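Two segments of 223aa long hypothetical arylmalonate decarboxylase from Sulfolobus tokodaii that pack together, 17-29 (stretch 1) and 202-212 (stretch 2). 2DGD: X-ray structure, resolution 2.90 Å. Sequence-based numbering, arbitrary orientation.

Stretch 1 (17-29) AGMEYDLWKMAPE
Stretch 2, residues 202-212: ENAAAMWEALN

Both stretches are mainly helical. Residues 19-26 form one helix, and Ala 27 is the first residue to leave helical phi/psi, at -61/121. Pro 28 continues the extended exit at -73/168. Residues 202-212 are helical throughout. The two helices run in broadly the same direction, with a signed crossing angle of -47° and a closest axial approach of 9.8 Å. Met 19 CA lies 6.5 Å from Asn 203 CA, and Leu 23 CA lies 7.0 Å from Met 207 CA. This register advances one helical turn on each side. The contact buries 452 Å² in total.

The single hydrogen bond between the stretches is at the start of helix 202-212. Asn 203 ND2 donates to Asp 22 OD1 at 2.8 Å, with an N-H...acceptor angle of 158°. Both CA-to-CB bonds point toward the opposing stretch. Asp 22 has chi1 -83° (m) and chi2 176°; Asn 203 has chi1 -70° (m) and chi2 -29°. These angles bring the amide nitrogen to the carboxylate. The amide oxygen instead faces Met 19, whose CE is only 2.9 Å from Asn 203 OD1, a very tight approach.

Met 19, Met 26 and Met 207 are selenomethionines. Met 19 starts sideways, but chi1 179° (t) and chi2 165° (t) extend it, and chi3 is -125°. Its end thus reaches the other helix, where Met 19 CE lies 4.2 Å from Ala 206 CB.

Met 26 points toward stretch 2 with chi1 -57° (m), chi2 180° (t) and chi3 -85° (m). The extended chi2 carries Met 26 SE to 3.8 Å from Ala 204 CA. The turn at chi3 sets Met 26 CE 3.7 Å from Asn 203 O. The small side chain of Ala 204 also meets the selenium, with CB 4.3 Å from Met 26 SE.

Met 207 is the apolar centre of the contact. Its chi1 is -98°, between wells, followed by chi2 -62° (m) and chi3 -106°. Met 207 CG packs 3.4 Å from Leu 23 CD1 and 3.7 Å from Met 26 CE. Its methyl reaches the helix exit: Met 207 CE is 3.5 Å from Ala 27 N and 4.1 Å from Ala 27 CB.

Leu 23 leaves its backbone sideways, but its end comes nearer to stretch 2. Its chi1 -106° and chi2 29° both lie between wells. Pro 28, with a C-gamma endo ring, places CD 4.2 Å from Met 207 CE and 4.4 Å from Leu 211 CD2. Leu 211 points toward stretch 1, with chi1 -100° and chi2 21°.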

# COMPACT_ATOMS: atom_id res chain seq x y z
N ALA A 17 -18.55 26.49 9.72
CA ALA A 17 -17.44 25.61 10.06
C ALA A 17 -17.31 24.42 9.12
O ALA A 17 -16.49 23.54 9.35
CB ALA A 17 -17.58 25.12 11.50
N GLY A 18 -18.10 24.40 8.06
CA GLY A 18 -18.04 23.29 7.14
C GLY A 18 -17.37 23.53 5.80
O GLY A 18 -16.75 22.62 5.24
N MSE A 19 -17.46 24.75 5.29
CA MSE A 19 -16.88 25.06 3.99
C MSE A 19 -15.36 24.96 3.89
O MSE A 19 -14.83 24.47 2.90
CB MSE A 19 -17.34 26.44 3.52
CG MSE A 19 -16.74 26.84 2.18
SE MSE A 19 -17.61 28.32 1.31
CE MSE A 19 -17.99 27.47 -0.39
N GLU A 20 -14.65 25.45 4.89
CA GLU A 20 -13.19 25.41 4.86
C GLU A 20 -12.71 23.97 4.79
O GLU A 20 -11.78 23.65 4.05
CB GLU A 20 -12.63 26.13 6.08
CG GLU A 20 -12.89 27.62 6.04
CD GLU A 20 -12.69 28.30 7.37
OE1 GLU A 20 -13.34 27.88 8.35
OE2 GLU A 20 -11.89 29.25 7.45
N TYR A 21 -13.36 23.09 5.54
CA TYR A 21 -13.00 21.68 5.54
C TYR A 21 -13.22 21.07 4.15
O TYR A 21 -12.33 20.43 3.60
CB TYR A 21 -13.83 20.92 6.58
CG TYR A 21 -13.68 19.42 6.51
CD1 TYR A 21 -12.59 18.78 7.10
CD2 TYR A 21 -14.62 18.65 5.83
CE1 TYR A 21 -12.45 17.39 7.03
CE2 TYR A 21 -14.49 17.26 5.75
CZ TYR A 21 -13.41 16.64 6.35
OH TYR A 21 -13.30 15.27 6.26
N ASP A 22 -14.42 21.27 3.59
CA ASP A 22 -14.74 20.76 2.26
C ASP A 22 -13.73 21.24 1.23
O ASP A 22 -13.18 20.44 0.47
CB ASP A 22 -16.14 21.21 1.83
CG ASP A 22 -17.24 20.32 2.40
OD1 ASP A 22 -18.43 20.64 2.17
OD2 ASP A 22 -16.91 19.31 3.05
N LEU A 23 -13.49 22.54 1.20
CA LEU A 23 -12.57 23.15 0.26
C LEU A 23 -11.17 22.54 0.30
O LEU A 23 -10.58 22.26 -0.74
CB LEU A 23 -12.50 24.66 0.49
CG LEU A 23 -13.21 25.56 -0.53
CD1 LEU A 23 -14.41 24.85 -1.16
CD2 LEU A 23 -13.65 26.85 0.16
N TRP A 24 -10.63 22.33 1.49
CA TRP A 24 -9.30 21.73 1.61
C TRP A 24 -9.29 20.28 1.17
O TRP A 24 -8.36 19.82 0.51
CB TRP A 24 -8.78 21.83 3.04
CG TRP A 24 -8.06 23.12 3.33
CD1 TRP A 24 -8.57 24.24 3.95
CD2 TRP A 24 -6.71 23.45 2.97
NE1 TRP A 24 -7.62 25.23 4.00
CE2 TRP A 24 -6.47 24.77 3.41
CE3 TRP A 24 -5.68 22.75 2.32
CZ2 TRP A 24 -5.24 25.41 3.21
CZ3 TRP A 24 -4.46 23.38 2.13
CH2 TRP A 24 -4.25 24.70 2.57
N LYS A 25 -10.33 19.54 1.53
CA LYS A 25 -10.43 18.14 1.14
C LYS A 25 -10.48 18.01 -0.39
O LYS A 25 -9.99 17.04 -0.96
CB LYS A 25 -11.67 17.53 1.77
CG LYS A 25 -11.45 17.07 3.19
CD LYS A 25 -10.57 15.86 3.17
CE LYS A 25 -10.29 15.28 4.54
NZ LYS A 25 -9.51 14.01 4.39
N MSE A 26 -11.08 19.00 -1.05
CA MSE A 26 -11.20 18.99 -2.50
C MSE A 26 -9.99 19.60 -3.20
O MSE A 26 -9.75 19.36 -4.39
CB MSE A 26 -12.45 19.75 -2.93
CG MSE A 26 -13.72 19.21 -2.31
SE MSE A 26 -15.30 20.18 -2.85
CE MSE A 26 -15.26 21.62 -1.58
N ALA A 27 -9.23 20.40 -2.47
CA ALA A 27 -8.06 21.06 -3.05
C ALA A 27 -7.04 20.05 -3.55
O ALA A 27 -6.57 19.21 -2.79
CB ALA A 27 -7.42 21.97 -2.02
N PRO A 28 -6.71 20.10 -4.85
CA PRO A 28 -5.72 19.17 -5.39
C PRO A 28 -4.34 19.58 -4.90
O PRO A 28 -4.18 20.68 -4.36
CB PRO A 28 -5.89 19.31 -6.90
CG PRO A 28 -6.34 20.70 -7.06
CD PRO A 28 -7.34 20.87 -5.94
N GLU A 29 -3.35 18.72 -5.08
CA GLU A 29 -2.00 19.02 -4.62
C GLU A 29 -1.38 20.29 -5.18
O GLU A 29 -1.34 20.48 -6.40
CB GLU A 29 -1.07 17.85 -4.93
CG GLU A 29 -0.33 17.35 -3.73
CD GLU A 29 1.11 17.07 -4.05
OE1 GLU A 29 1.37 16.43 -5.10
OE2 GLU A 29 1.98 17.49 -3.26
N GLU A 202 -23.38 22.69 -2.65
CA GLU A 202 -22.96 24.05 -2.95
C GLU A 202 -21.44 24.21 -2.92
O GLU A 202 -20.87 24.90 -3.76
CB GLU A 202 -23.64 25.02 -1.98
CG GLU A 202 -23.63 26.45 -2.45
CD GLU A 202 -24.74 27.27 -1.83
OE1 GLU A 202 -24.69 28.51 -1.95
OE2 GLU A 202 -25.67 26.67 -1.24
N ASN A 203 -20.79 23.54 -1.96
CA ASN A 203 -19.35 23.64 -1.87
C ASN A 203 -18.65 23.00 -3.05
O ASN A 203 -17.70 23.56 -3.59
CB ASN A 203 -18.84 23.04 -0.55
CG ASN A 203 -19.24 23.88 0.65
OD1 ASN A 203 -19.38 25.09 0.55
ND2 ASN A 203 -19.39 23.23 1.80
N ALA A 204 -19.11 21.82 -3.47
CA ALA A 204 -18.50 21.14 -4.60
C ALA A 204 -18.66 21.97 -5.88
O ALA A 204 -17.73 22.07 -6.69
CB ALA A 204 -19.12 19.77 -4.79
N ALA A 205 -19.83 22.57 -6.06
CA ALA A 205 -20.10 23.39 -7.22
C ALA A 205 -19.16 24.59 -7.23
O ALA A 205 -18.61 24.95 -8.26
CB ALA A 205 -21.54 23.86 -7.21
N ALA A 206 -18.96 25.19 -6.06
CA ALA A 206 -18.07 26.34 -5.97
C ALA A 206 -16.65 25.97 -6.40
O ALA A 206 -16.03 26.69 -7.18
CB ALA A 206 -18.07 26.87 -4.56
N MSE A 207 -16.13 24.85 -5.90
CA MSE A 207 -14.78 24.41 -6.25
C MSE A 207 -14.68 24.08 -7.73
O MSE A 207 -13.65 24.34 -8.37
CB MSE A 207 -14.39 23.19 -5.43
CG MSE A 207 -13.55 23.55 -4.23
SE MSE A 207 -11.87 24.39 -4.73
CE MSE A 207 -10.67 22.91 -4.36
N TRP A 208 -15.74 23.49 -8.26
CA TRP A 208 -15.79 23.13 -9.67
C TRP A 208 -15.53 24.37 -10.52
O TRP A 208 -14.65 24.37 -11.38
CB TRP A 208 -17.17 22.56 -9.99
CG TRP A 208 -17.44 22.36 -11.44
CD1 TRP A 208 -16.93 21.38 -12.25
CD2 TRP A 208 -18.30 23.15 -12.26
NE1 TRP A 208 -17.44 21.50 -13.52
CE2 TRP A 208 -18.28 22.58 -13.56
CE3 TRP A 208 -19.10 24.28 -12.03
CZ2 TRP A 208 -19.03 23.12 -14.62
CZ3 TRP A 208 -19.84 24.81 -13.08
CH2 TRP A 208 -19.80 24.22 -14.36
N GLU A 209 -16.29 25.44 -10.26
CA GLU A 209 -16.15 26.68 -11.00
C GLU A 209 -14.79 27.33 -10.81
O GLU A 209 -14.16 27.75 -11.77
CB GLU A 209 -17.23 27.68 -10.60
CG GLU A 209 -17.38 28.81 -11.60
CD GLU A 209 -18.44 29.81 -11.20
OE1 GLU A 209 -18.08 30.86 -10.61
OE2 GLU A 209 -19.62 29.55 -11.47
N ALA A 210 -14.34 27.40 -9.56
CA ALA A 210 -13.05 28.01 -9.26
C ALA A 210 -11.91 27.28 -9.95
O ALA A 210 -11.06 27.89 -10.60
CB ALA A 210 -12.83 28.03 -7.75
N LEU A 211 -11.89 25.96 -9.81
CA LEU A 211 -10.84 25.13 -10.41
C LEU A 211 -10.84 25.22 -11.93
O LEU A 211 -9.79 25.06 -12.55
CB LEU A 211 -11.00 23.68 -9.97
CG LEU A 211 -10.12 23.13 -8.85
CD1 LEU A 211 -9.55 24.23 -7.99
CD2 LEU A 211 -10.94 22.17 -8.03
N ASN A 212 -12.02 25.45 -12.51
CA ASN A 212 -12.14 25.57 -13.96
C ASN A 212 -11.54 26.88 -14.43
O ASN A 212 -10.79 26.91 -15.41
CB ASN A 212 -13.60 25.54 -14.39
CG ASN A 212 -14.15 24.14 -14.55
OD1 ASN A 212 -13.53 23.28 -15.19
ND2 ASN A 212 -15.32 23.89 -13.98